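Local coordinates for aminotransferase class-III (Ochrobactrum anthropi, PDB 5GHG), which probably catalyses the transfer of amino groups between amines and keto compounds, with a pyridoxal phosphate-derived cofactor, as an omega-transaminase, at residues P184-R188 / V383-T387. The protein carries 1 engineered substitution. Sequence-based numbering, arbitrary orientation.
Sequences PHFYR and VELVT
A salt bridge between R188 and E384 joins the two domains of this fold type I aminotransferase. R188 sits on the short helix 186-189, which follows strand 178-181 at one edge of the large cofactor-binding sheet. E384 sits on strand 380-385 of the small C-terminal domain. R188 approaches side-on, and two of its nitrogens, NE and NH2, share one oxygen of E384. R188 NE lies 2.8 Å from E384 OE2, on the syn side of the carboxylate. R188 NH2 lies 2.9 Å from E384 OE2 and comes from above the carboxylate plane. The N-H...O angles are 145° and 136°, so neither bond is straight. Both nitrogens come from the same face of the carboxylate, whose plane is only modestly tilted from that of the guanidinium. A kink in the middle of the arginine chain helps turn its head to the glutamate. The glutamate reaches out straight from its strand. Its other oxygen, OE1, forms a salt bridge with R375, so two arginines probably favour the charged form. H185 is the N-cap residue of the helix, and its CE1 meets E384 OE1 edge-on at 3.5 Å. The histidine nitrogens bond elsewhere, ND1 to R149 and NE2 to E373. The Y187 ring lies beside the carboxylate, the two planes 80° apart, with Y187 CE2 3.8 Å from E384 CD. K392 accepts a bond from R188 NH2 through its backbone O and makes a cation-pi contact with the Y187 ring. V386 CG1 packs against the polar ends of both side chains, 3.7 Å from Y187 OH and 4.0 Å from R188 NH2.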
loop_
_atom_site.group_PDB
_atom_site.type_symbol
_atom_site.label_atom_id
_atom_site.label_comp_id
_atom_site.label_asym_id
_atom_site.label_seq_id
_atom_site.Cartn_x
_atom_site.Cartn_y
_atom_site.Cartn_z
ATOM N N PRO B 184 -1.473 8.954 25.993
ATOM C CA PRO B 184 -0.656 8.940 27.219
ATOM C C PRO B 184 0.448 9.986 27.222
ATOM O O PRO B 184 1.628 9.674 27.360
ATOM C CB PRO B 184 -0.116 7.500 27.246
ATOM C CG PRO B 184 -0.050 7.098 25.825
ATOM C CD PRO B 184 -1.129 7.841 25.085
ATOM N N HIS B 185 0.068 11.258 27.069
ATOM C CA HIS B 185 1.031 12.363 27.032
ATOM C C HIS B 185 0.879 13.199 28.299
ATOM O O HIS B 185 0.015 14.072 28.373
ATOM C CB HIS B 185 0.845 13.242 25.797
ATOM C CG HIS B 185 1.954 14.243 25.616
ATOM N ND1 HIS B 185 1.869 15.294 24.737
ATOM C CD2 HIS B 185 3.164 14.353 26.214
ATOM C CE1 HIS B 185 2.982 15.999 24.786
ATOM N NE2 HIS B 185 3.784 15.450 25.672
ATOM N N PHE B 186 1.737 12.939 29.283
ATOM C CA PHE B 186 1.574 13.543 30.605
ATOM C C PHE B 186 1.634 15.073 30.533
ATOM O O PHE B 186 0.823 15.769 31.157
ATOM C CB PHE B 186 2.637 12.984 31.547
ATOM C CG PHE B 186 2.567 13.524 32.945
ATOM C CD1 PHE B 186 1.409 13.417 33.691
ATOM C CD2 PHE B 186 3.692 14.107 33.525
ATOM C CE1 PHE B 186 1.348 13.904 34.996
ATOM C CE2 PHE B 186 3.642 14.595 34.838
ATOM C CZ PHE B 186 2.458 14.492 35.567
ATOM N N TYR B 187 2.573 15.607 29.757
ATOM C CA TYR B 187 2.722 17.057 29.642
ATOM C C TYR B 187 1.450 17.732 29.147
ATOM O O TYR B 187 1.137 18.855 29.556
ATOM C CB TYR B 187 3.901 17.363 28.699
ATOM C CG TYR B 187 4.141 18.838 28.427
ATOM C CD1 TYR B 187 4.648 19.670 29.419
ATOM C CD2 TYR B 187 3.910 19.380 27.170
ATOM C CE1 TYR B 187 4.890 21.023 29.167
ATOM C CE2 TYR B 187 4.150 20.726 26.911
ATOM C CZ TYR B 187 4.639 21.540 27.910
ATOM O OH TYR B 187 4.877 22.870 27.669
ATOM N N ARG B 188 0.730 17.093 28.234
ATOM C CA ARG B 188 -0.477 17.695 27.666
ATOM C C ARG B 188 -1.778 17.210 28.300
ATOM O O ARG B 188 -2.817 17.826 28.091
ATOM C CB ARG B 188 -0.532 17.437 26.151
ATOM C CG ARG B 188 0.413 18.338 25.331
ATOM C CD ARG B 188 -0.084 19.773 25.333
ATOM N NE ARG B 188 0.919 20.720 24.857
ATOM C CZ ARG B 188 0.808 22.049 24.983
ATOM N NH1 ARG B 188 -0.263 22.564 25.564
ATOM N NH2 ARG B 188 1.766 22.852 24.547
ATOM N N VAL B 383 11.027 17.793 20.845
ATOM C CA VAL B 383 11.227 19.041 21.580
ATOM C C VAL B 383 10.011 19.902 21.318
ATOM O O VAL B 383 9.826 20.402 20.201
ATOM C CB VAL B 383 12.538 19.752 21.165
ATOM C CG1 VAL B 383 12.702 21.059 21.911
ATOM C CG2 VAL B 383 13.742 18.857 21.419
ATOM N N GLU B 384 9.149 20.051 22.321
ATOM C CA GLU B 384 7.910 20.801 22.143
ATOM C C GLU B 384 8.124 22.253 22.531
ATOM O O GLU B 384 8.586 22.548 23.639
ATOM C CB GLU B 384 6.757 20.199 22.950
ATOM C CG GLU B 384 5.433 20.895 22.670
ATOM C CD GLU B 384 4.209 20.107 23.112
ATOM O OE1 GLU B 384 4.356 18.916 23.433
ATOM O OE2 GLU B 384 3.097 20.691 23.139
ATOM N N LEU B 385 7.779 23.151 21.616
ATOM C CA LEU B 385 8.046 24.573 21.756
ATOM C C LEU B 385 6.812 25.323 22.235
ATOM O O LEU B 385 5.680 25.005 21.835
ATOM C CB LEU B 385 8.520 25.157 20.419
ATOM C CG LEU B 385 9.730 24.473 19.795
ATOM C CD1 LEU B 385 10.105 25.137 18.483
ATOM C CD2 LEU B 385 10.921 24.457 20.761
ATOM N N VAL B 386 7.040 26.337 23.063
ATOM C CA VAL B 386 5.988 27.206 23.596
ATOM C C VAL B 386 6.593 28.600 23.748
ATOM O O VAL B 386 7.806 28.758 23.806
ATOM C CB VAL B 386 5.465 26.703 24.969
ATOM C CG1 VAL B 386 4.848 25.319 24.847
ATOM C CG2 VAL B 386 6.588 26.664 25.975
ATOM N N THR B 387 5.734 29.616 23.822
ATOM C CA THR B 387 6.200 30.942 24.239
ATOM C C THR B 387 5.804 31.309 25.658
ATOM O O THR B 387 6.385 32.232 26.227
ATOM C CB THR B 387 5.697 32.039 23.287
ATOM O OG1 THR B 387 4.279 31.942 23.129
ATOM C CG2 THR B 387 6.362 31.898 21.930
#